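Local coordinates for protein glycerophosphodiester phosphodiesterase (Parabacteroides distasonis, PDB 3NO3) that is a magnesium-binding member of the glycerophosphodiester phosphodiesterase family, built as a TIM-type beta/alpha barrel, at residues A[42-47]-A[114-119]; A[133-138]-A[148-153]; A[141-146]-A[155-160]. All coordinates share one frame; numbering follows the deposited sequence.

Contact 1 (A[42-47]-A[114-119]); sequences VHLTAD and RDAARL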
loop_
_atom_site.group_PDB
_atom_site.type_symbol
_atom_site.label_atom_id
_atom_site.label_comp_id
_atom_site.label_asym_id
_atom_site.label_seq_id
_atom_site.Cartn_x
_atom_site.Cartn_y
_atom_site.Cartn_z
ATOM N N VAL A 42 -3.444 -4.527 5.936
ATOM C CA VAL A 42 -3.378 -5.855 6.570
ATOM C C VAL A 42 -3.263 -5.752 8.103
ATOM O O VAL A 42 -2.451 -4.983 8.603
ATOM C CB VAL A 42 -2.230 -6.651 5.997
ATOM C CG1 VAL A 42 -2.170 -8.105 6.646
ATOM C CG2 VAL A 42 -2.335 -6.713 4.443
ATOM N N HIS A 43 -4.095 -6.528 8.818
ATOM C CA HIS A 43 -4.015 -6.717 10.275
ATOM C C HIS A 43 -3.797 -8.204 10.609
ATOM O O HIS A 43 -4.258 -9.086 9.882
ATOM C CB HIS A 43 -5.328 -6.392 10.948
ATOM C CG HIS A 43 -5.831 -5.009 10.752
ATOM N ND1 HIS A 43 -5.688 -4.034 11.709
ATOM C CD2 HIS A 43 -6.588 -4.468 9.766
ATOM C CE1 HIS A 43 -6.278 -2.929 11.290
ATOM N NE2 HIS A 43 -6.821 -3.160 10.108
ATOM N N LEU A 44 -3.190 -8.437 11.754
ATOM C CA LEU A 44 -3.039 -9.709 12.418
ATOM C C LEU A 44 -4.117 -9.812 13.528
ATOM O O LEU A 44 -4.163 -8.976 14.471
ATOM C CB LEU A 44 -1.620 -9.849 13.014
ATOM C CG LEU A 44 -1.182 -11.255 13.433
ATOM C CD1 LEU A 44 -1.107 -12.248 12.217
ATOM C CD2 LEU A 44 0.192 -11.176 14.235
ATOM N N THR A 45 -4.964 -10.840 13.426
ATOM C CA THR A 45 -5.984 -11.139 14.442
ATOM C C THR A 45 -5.289 -11.681 15.715
ATOM O O THR A 45 -4.094 -12.001 15.682
ATOM C CB THR A 45 -7.031 -12.142 13.939
ATOM O OG1 THR A 45 -6.419 -13.442 13.780
ATOM C CG2 THR A 45 -7.732 -11.662 12.601
ATOM N N ALA A 46 -6.036 -11.740 16.819
ATOM C CA ALA A 46 -5.557 -12.262 18.106
ATOM C C ALA A 46 -4.910 -13.645 17.977
ATOM O O ALA A 46 -3.874 -13.939 18.615
ATOM C CB ALA A 46 -6.736 -12.323 19.140
ATOM N N ASP A 47 -5.550 -14.476 17.150
ATOM C CA ASP A 47 -5.090 -15.818 16.814
ATOM C C ASP A 47 -4.195 -15.928 15.574
ATOM O O ASP A 47 -4.072 -17.012 14.994
ATOM C CB ASP A 47 -6.293 -16.820 16.792
ATOM C CG ASP A 47 -7.292 -16.572 15.688
ATOM O OD1 ASP A 47 -7.454 -15.426 15.196
ATOM O OD2 ASP A 47 -7.960 -17.566 15.289
ATOM N N ARG A 114 6.575 -6.693 15.011
ATOM C CA ARG A 114 7.549 -7.638 14.439
ATOM C C ARG A 114 6.960 -8.971 14.073
ATOM O O ARG A 114 7.259 -9.528 12.989
ATOM C CB ARG A 114 8.734 -7.860 15.355
ATOM C CG ARG A 114 9.598 -6.629 15.416
ATOM C CD ARG A 114 10.976 -6.897 16.072
ATOM N NE ARG A 114 10.938 -6.548 17.484
ATOM C CZ ARG A 114 11.112 -5.324 18.013
ATOM N NH1 ARG A 114 11.347 -4.229 17.265
ATOM N NH2 ARG A 114 11.026 -5.193 19.325
ATOM N N ASP A 115 6.123 -9.490 14.971
ATOM C CA ASP A 115 5.401 -10.727 14.698
ATOM C C ASP A 115 4.479 -10.631 13.470
ATOM O O ASP A 115 4.508 -11.531 12.641
ATOM C CB ASP A 115 4.623 -11.214 15.892
ATOM C CG ASP A 115 5.515 -11.647 17.062
ATOM O OD1 ASP A 115 6.663 -12.075 16.898
ATOM O OD2 ASP A 115 5.018 -11.530 18.181
ATOM N N ALA A 116 3.762 -9.526 13.314
ATOM C CA ALA A 116 2.867 -9.333 12.173
ATOM C C ALA A 116 3.675 -9.226 10.871
ATOM O O ALA A 116 3.292 -9.804 9.828
ATOM C CB ALA A 116 1.969 -8.100 12.395
ATOM N N ALA A 117 4.836 -8.559 10.939
ATOM C CA ALA A 117 5.711 -8.461 9.780
ATOM C C ALA A 117 6.343 -9.819 9.389
ATOM O O ALA A 117 6.355 -10.163 8.214
ATOM C CB ALA A 117 6.771 -7.404 9.992
ATOM N N ARG A 118 6.838 -10.559 10.361
ATOM C CA ARG A 118 7.339 -11.911 10.100
ATOM C C ARG A 118 6.269 -12.798 9.444
ATOM O O ARG A 118 6.539 -13.448 8.429
ATOM C CB ARG A 118 7.842 -12.562 11.392
ATOM C CG ARG A 118 8.526 -13.929 11.149
ATOM C CD ARG A 118 8.904 -14.721 12.389
ATOM N NE ARG A 118 7.722 -15.011 13.205
ATOM C CZ ARG A 118 7.333 -14.336 14.294
ATOM N NH1 ARG A 118 8.021 -13.284 14.791
ATOM N NH2 ARG A 118 6.217 -14.723 14.913
ATOM N N LEU A 119 5.052 -12.807 10.005
ATOM C CA LEU A 119 3.998 -13.672 9.468
ATOM C C LEU A 119 3.562 -13.220 8.071
ATOM O O LEU A 119 3.157 -14.045 7.241
ATOM C CB LEU A 119 2.814 -13.809 10.420
ATOM C CG LEU A 119 3.048 -14.578 11.725
ATOM C CD1 LEU A 119 1.857 -14.373 12.698
ATOM C CD2 LEU A 119 3.258 -16.036 11.536
#
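Leu-44, the last residue of strand 37-44, carries this contact alone from its side, laying its isobutyl group against three residues of helix 110-126. The first met along the helix is Asp-115, and only through its backbone: Leu-44 CD2 comes to 4.4 Å from Asp-115 C. The carboxylate belongs to a local salt bridge one turn on, where Arg-118 NH1 gives Asp-115 OD1 a nearly straight bond of 2.8 Å (165° at the hydrogen). That oxygen is met on its anti side and lies close to the guanidinium plane; the pair stays within the helix, and Arg-118 makes no contact with the strand segment. Ala-116 follows, pointing at Leu-44. Its CB sits 4.0 Å from Leu-44 CB, while its CA is 3.8 Å from Leu-44 CD2. With CG anti to the backbone N (chi1 -165°), Leu-44 places CD2 over Ala-116 and sends CD1 to Leu-119. There CD1 of Leu-119 is 3.7 Å from Leu-44 CD1 and 3.9 Å from Leu-44 CD2, the two side chains crossing at about a right angle. The backbone of Leu-44 is held at the strand end by a hydrogen bond between its N and His-107 NE2. The strand and helix axes approach to 8.9 Å at 115°. Because helix 110-126 follows strand 99-104, the parallel neighbour of strand 37-44, this is the apolar helix-on-sheet layer of a TIM barrel, on strands that also bear the magnesium ligands Glu-39, Asp-41 and Glu-103.

Contact 2 (A[133-138]-A[148-153]); sequences TDYISF and RLCPKS
Tyr-135 of strand 133-137 meets Cys-150 and Ser-153, residues of the turn that leads out of helix 140-149, within a beta-alpha-beta unit of the TIM barrel. The closer-packed part lies around the phenol ring. With CG anti to the carbonyl carbon (chi1 -61°), the ring runs back along its own strand toward Thr-133, bringing its CE2 edge up to the turn. Ser-153 CB lies near the ring plane at that edge, 4.4 Å from Tyr-135 CE2. Cys-150 SG comes to the same carbon obliquely, at 4.5 Å. Other neighbours complete the packing of the ring: it stacks with Phe-146, meets Phe-102 edge-to-face, and packs on Val-121 and Val-124 of helix 110-126, where Val-121 also touches Cys-150. The strand and the turn therefore share one apolar layer but press on each other only lightly, burying 107 Å² in all. On the outer side the packing gives way to solvent. Cys-150 is the first residue to leave helical geometry, and a type I beta turn from Cys-150 to Ser-153, closed by a 3.0 Å bond from Ser-153 N to Cys-150 O, puts Pro-151 and Lys-152 on the surface. At this end a water links the Ser-153 side chain to the strand backbone. It accepts a 2.8 Å hydrogen bond from Ser-153 OG and donates one of 2.7 Å to the backbone oxygen Thr-133 O, tying the turn to the first residue of the strand.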
loop_
_atom_site.group_PDB
_atom_site.type_symbol
_atom_site.label_atom_id
_atom_site.label_comp_id
_atom_site.label_asym_id
_atom_site.label_seq_id
_atom_site.Cartn_x
_atom_site.Cartn_y
_atom_site.Cartn_z
ATOM N N THR A 133 5.613 -7.948 -4.407
ATOM C CA THR A 133 5.058 -7.339 -3.220
ATOM C C THR A 133 6.028 -6.339 -2.574
ATOM O O THR A 133 7.153 -6.690 -2.183
ATOM C CB THR A 133 4.652 -8.433 -2.180
ATOM O OG1 THR A 133 3.755 -9.372 -2.801
ATOM C CG2 THR A 133 3.999 -7.823 -0.960
ATOM N N ASP A 134 5.562 -5.107 -2.465
ATOM C CA ASP A 134 6.262 -3.979 -1.843
ATOM C C ASP A 134 5.553 -3.675 -0.525
ATOM O O ASP A 134 4.331 -3.748 -0.453
ATOM C CB ASP A 134 6.176 -2.731 -2.737
ATOM C CG ASP A 134 6.802 -2.909 -4.107
ATOM O OD1 ASP A 134 7.479 -3.935 -4.418
ATOM O OD2 ASP A 134 6.610 -1.962 -4.895
ATOM N N TYR A 135 6.303 -3.376 0.535
ATOM C CA TYR A 135 5.727 -3.135 1.850
ATOM C C TYR A 135 5.747 -1.646 2.201
ATOM O O TYR A 135 6.718 -0.901 1.866
ATOM C CB TYR A 135 6.525 -3.910 2.924
ATOM C CG TYR A 135 6.523 -5.400 2.721
ATOM C CD1 TYR A 135 5.365 -6.151 2.959
ATOM C CD2 TYR A 135 7.661 -6.066 2.297
ATOM C CE1 TYR A 135 5.336 -7.534 2.778
ATOM C CE2 TYR A 135 7.644 -7.486 2.074
ATOM C CZ TYR A 135 6.457 -8.205 2.315
ATOM O OH TYR A 135 6.433 -9.597 2.162
ATOM N N ILE A 136 4.685 -1.217 2.870
ATOM C CA ILE A 136 4.577 0.135 3.411
ATOM C C ILE A 136 3.994 0.054 4.818
ATOM O O ILE A 136 3.200 -0.841 5.086
ATOM C CB ILE A 136 3.745 1.061 2.493
ATOM C CG1 ILE A 136 2.262 0.642 2.394
ATOM C CG2 ILE A 136 4.352 1.101 1.034
ATOM C CD1 ILE A 136 1.350 1.612 1.518
ATOM N N SER A 137 4.341 0.971 5.722
ATOM C CA SER A 137 3.716 0.982 7.058
ATOM C C SER A 137 3.926 2.331 7.733
ATOM O O SER A 137 4.962 2.962 7.538
ATOM C CB SER A 137 4.297 -0.126 7.965
ATOM O OG SER A 137 3.618 -0.245 9.191
ATOM N N PHE A 138 2.962 2.764 8.531
ATOM C CA PHE A 138 3.208 3.845 9.483
ATOM C C PHE A 138 4.101 3.465 10.634
ATOM O O PHE A 138 4.602 4.364 11.317
ATOM C CB PHE A 138 1.883 4.350 10.101
ATOM C CG PHE A 138 1.045 5.166 9.126
ATOM C CD1 PHE A 138 1.254 6.529 8.991
ATOM C CD2 PHE A 138 0.075 4.569 8.346
ATOM C CE1 PHE A 138 0.501 7.279 8.072
ATOM C CE2 PHE A 138 -0.699 5.320 7.457
ATOM C CZ PHE A 138 -0.474 6.663 7.325
ATOM N N ARG A 148 14.837 -6.058 7.557
ATOM C CA ARG A 148 15.721 -7.108 8.074
ATOM C C ARG A 148 15.441 -8.464 7.412
ATOM O O ARG A 148 16.365 -9.151 7.011
ATOM C CB ARG A 148 15.553 -7.263 9.600
ATOM C CG ARG A 148 16.534 -8.237 10.246
ATOM C CD ARG A 148 16.219 -8.441 11.735
ATOM N NE ARG A 148 15.062 -9.302 11.972
ATOM C CZ ARG A 148 15.047 -10.642 11.877
ATOM N NH1 ARG A 148 16.122 -11.341 11.503
ATOM N NH2 ARG A 148 13.917 -11.317 12.152
ATOM N N LEU A 149 14.174 -8.821 7.304
ATOM C CA LEU A 149 13.773 -10.096 6.739
ATOM C C LEU A 149 13.929 -10.150 5.220
ATOM O O LEU A 149 14.236 -11.218 4.688
ATOM C CB LEU A 149 12.312 -10.408 7.075
ATOM C CG LEU A 149 12.035 -10.768 8.527
ATOM C CD1 LEU A 149 10.598 -10.869 8.721
ATOM C CD2 LEU A 149 12.718 -12.133 8.914
ATOM N N CYS A 150 13.697 -9.017 4.546
ATOM C CA CYS A 150 13.681 -8.938 3.103
ATOM C C CYS A 150 14.571 -7.800 2.610
ATOM O O CYS A 150 14.070 -6.779 2.082
ATOM C CB CYS A 150 12.270 -8.739 2.595
ATOM S SG CYS A 150 11.173 -10.081 3.043
ATOM N N PRO A 151 15.888 -7.982 2.731
ATOM C CA PRO A 151 16.766 -6.908 2.278
ATOM C C PRO A 151 16.701 -6.515 0.807
ATOM O O PRO A 151 17.187 -5.432 0.520
ATOM C CB PRO A 151 18.180 -7.400 2.642
ATOM C CG PRO A 151 18.045 -8.853 2.872
ATOM C CD PRO A 151 16.636 -9.184 3.179
ATOM N N LYS A 152 16.156 -7.360 -0.085
ATOM C CA LYS A 152 16.003 -7.047 -1.506
ATOM C C LYS A 152 14.615 -6.574 -1.863
ATOM O O LYS A 152 14.384 -6.273 -3.031
ATOM C CB LYS A 152 16.344 -8.263 -2.410
ATOM C CG LYS A 152 17.706 -8.973 -2.181
ATOM C CD LYS A 152 18.900 -8.020 -1.979
ATOM N N SER A 153 13.680 -6.521 -0.901
ATOM C CA SER A 153 12.314 -6.061 -1.169
ATOM C C SER A 153 12.199 -4.533 -1.021
ATOM O O SER A 153 13.052 -3.880 -0.423
ATOM C CB SER A 153 11.305 -6.729 -0.233
ATOM O OG SER A 153 11.229 -8.112 -0.505
HETATM O O HOH W 1 8.625 -8.735 -1.296
#

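Contact 3 (A[141-146]-A[155-160]); sequences DACKEF and VSYLNG
In the beta-alpha-beta unit of strand 133-137, helix 140-149 and strand 155-157, one step of the TIM barrel, the helix packs on the second strand through Cys-143 and Phe-146 against Val-155 and Tyr-157. Helix and strand run nearly antiparallel (161°), their axes 8.8 Å apart. Val-155 directs both methyls at the helix. CG1, anti to the backbone N (chi1 -174°), touches the helix backbone at Cys-143 O, 4.0 Å away, beside Cys-143 CB. CG2 meets Phe-146 CB at 3.9 Å. Only that first part of Phe-146 serves this strand; its ring leads away and touches Ala-117 and Val-121 of helix 110-126. On the strand side of the helix, Cys-143 SG lies 4.1 Å from Ser-156 O and 4.0 Å from Tyr-157 CD1. The sulfur is at the edge of the tyrosine ring, 5.4 Å from its centroid and 79° off the normal, so this sulfur-aromatic contact does not lie over a face. Val-155 and Ser-156 diverge in the usual strand alternation: Ser-156 points away from the helix, and its side chain touches Ile-136 and Asp-176 on the two neighbouring strands. Tyr-157 carries its ring past the end of the strand, and its OH is hydrogen-bonded to Glu-161 OE2. The ring thus has a sulfur at one edge and a carboxylate at its hydroxyl. One of its faces is taken up by the chain turning back over it, with Asn-159 N lying 3.8 Å above the plane, over the ring centre.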
loop_
_atom_site.group_PDB
_atom_site.type_symbol
_atom_site.label_atom_id
_atom_site.label_comp_id
_atom_site.label_asym_id
_atom_site.label_seq_id
_atom_site.Cartn_x
_atom_site.Cartn_y
_atom_site.Cartn_z
ATOM N N ASP A 141 8.652 -0.104 13.753
ATOM C CA ASP A 141 9.065 -1.484 14.134
ATOM C C ASP A 141 8.695 -2.500 13.052
ATOM O O ASP A 141 9.517 -3.379 12.730
ATOM C CB ASP A 141 8.511 -1.858 15.523
ATOM C CG ASP A 141 8.956 -0.870 16.608
ATOM O OD1 ASP A 141 10.169 -0.840 16.864
ATOM O OD2 ASP A 141 8.121 -0.131 17.155
ATOM N N ALA A 142 7.519 -2.335 12.426
ATOM C CA ALA A 142 7.131 -3.176 11.300
ATOM C C ALA A 142 8.088 -3.006 10.108
ATOM O O ALA A 142 8.539 -3.978 9.565
ATOM C CB ALA A 142 5.683 -2.870 10.844
ATOM N N CYS A 143 8.333 -1.762 9.711
ATOM C CA CYS A 143 9.244 -1.435 8.596
ATOM C C CYS A 143 10.637 -2.026 8.823
ATOM O O CYS A 143 11.184 -2.630 7.940
ATOM C CB CYS A 143 9.373 0.071 8.437
ATOM S SG CYS A 143 7.853 0.930 7.866
ATOM N N LYS A 144 11.183 -1.862 10.022
ATOM C CA LYS A 144 12.534 -2.374 10.301
ATOM C C LYS A 144 12.606 -3.903 10.172
ATOM O O LYS A 144 13.590 -4.456 9.626
ATOM C CB LYS A 144 13.006 -1.918 11.696
ATOM C CG LYS A 144 13.461 -0.438 11.797
ATOM C CD LYS A 144 13.778 -0.095 13.284
ATOM C CE LYS A 144 14.546 1.162 13.438
ATOM N NZ LYS A 144 14.697 1.442 14.905
ATOM N N GLU A 145 11.554 -4.586 10.618
ATOM C CA GLU A 145 11.490 -6.046 10.466
ATOM C C GLU A 145 11.335 -6.471 9.019
ATOM O O GLU A 145 11.977 -7.420 8.601
ATOM C CB GLU A 145 10.350 -6.614 11.332
ATOM C CG GLU A 145 10.363 -8.145 11.490
ATOM C CD GLU A 145 11.596 -8.714 12.193
ATOM O OE1 GLU A 145 12.530 -7.981 12.601
ATOM O OE2 GLU A 145 11.650 -9.958 12.320
ATOM N N PHE A 146 10.528 -5.769 8.220
ATOM C CA PHE A 146 10.498 -6.064 6.773
ATOM C C PHE A 146 11.872 -5.867 6.087
ATOM O O PHE A 146 12.343 -6.708 5.320
ATOM C CB PHE A 146 9.466 -5.185 6.047
ATOM C CG PHE A 146 8.027 -5.586 6.267
ATOM C CD1 PHE A 146 7.579 -6.873 5.960
ATOM C CD2 PHE A 146 7.097 -4.636 6.664
ATOM C CE1 PHE A 146 6.226 -7.233 6.114
ATOM C CE2 PHE A 146 5.756 -4.990 6.876
ATOM C CZ PHE A 146 5.323 -6.289 6.579
ATOM N N VAL A 155 10.595 -1.421 0.711
ATOM C CA VAL A 155 10.002 -1.006 1.964
ATOM C C VAL A 155 9.953 0.551 2.034
ATOM O O VAL A 155 11.016 1.202 1.950
ATOM C CB VAL A 155 10.743 -1.531 3.187
ATOM C CG1 VAL A 155 9.969 -1.160 4.426
ATOM C CG2 VAL A 155 10.978 -3.068 3.116
ATOM N N SER A 156 8.752 1.139 2.181
ATOM C CA SER A 156 8.597 2.589 2.297
ATOM C C SER A 156 7.915 2.995 3.599
ATOM O O SER A 156 7.014 2.301 4.080
ATOM C CB SER A 156 7.862 3.183 1.115
ATOM O OG SER A 156 8.488 2.819 -0.063
ATOM N N TYR A 157 8.332 4.130 4.154
ATOM C CA TYR A 157 7.747 4.623 5.386
ATOM C C TYR A 157 6.563 5.511 5.059
ATOM O O TYR A 157 6.660 6.331 4.134
ATOM C CB TYR A 157 8.772 5.439 6.125
ATOM C CG TYR A 157 8.472 5.841 7.533
ATOM C CD1 TYR A 157 7.989 4.921 8.483
ATOM C CD2 TYR A 157 8.796 7.099 7.975
ATOM C CE1 TYR A 157 7.784 5.283 9.774
ATOM C CE2 TYR A 157 8.625 7.466 9.291
ATOM C CZ TYR A 157 8.142 6.553 10.191
ATOM O OH TYR A 157 7.950 6.952 11.473
ATOM N N LEU A 158 5.475 5.408 5.842
ATOM C CA LEU A 158 4.284 6.242 5.640
ATOM C C LEU A 158 4.177 7.503 6.498
ATOM O O LEU A 158 3.417 8.387 6.165
ATOM C CB LEU A 158 2.999 5.413 5.832
ATOM C CG LEU A 158 2.605 4.480 4.690
ATOM C CD1 LEU A 158 1.564 3.468 5.247
ATOM C CD2 LEU A 158 2.034 5.244 3.478
ATOM N N ASN A 159 4.910 7.599 7.603
ATOM C CA ASN A 159 4.475 8.535 8.677
ATOM C C ASN A 159 4.886 9.997 8.499
ATOM O O ASN A 159 4.306 10.893 9.150
ATOM C CB ASN A 159 4.949 8.015 10.026
ATOM C CG ASN A 159 4.209 8.637 11.172
ATOM O OD1 ASN A 159 3.011 8.535 11.219
ATOM N ND2 ASN A 159 4.921 9.339 12.081
ATOM N N GLY A 160 5.884 10.262 7.649
ATOM C CA GLY A 160 6.076 11.601 7.119
ATOM C C GLY A 160 7.152 12.465 7.775
ATOM O O GLY A 160 7.419 13.557 7.266
#

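Contacts 2 and 3 belong to one beta-alpha-beta unit and share helix 140-149; their strands are parallel neighbours, with Tyr-135 O 2.9 Å from Ser-156 N. Contact 1 lies about 14 to 15 Å away between centres, on an earlier strand of the same sheet. Helix 110-126 joins them, since Ala-117 O packs on Phe-146 CE1 and Arg-118 CA on Leu-149 CD1. Contact 3 is wholly buried and uses sulfur, valine and aromatic packing. Contact 1 is partly buried, a strand leucine against alanine and leucine of a helix, with a salt bridge within that helix. Contact 2, partly buried at a helix exit, is the one with a bridging water.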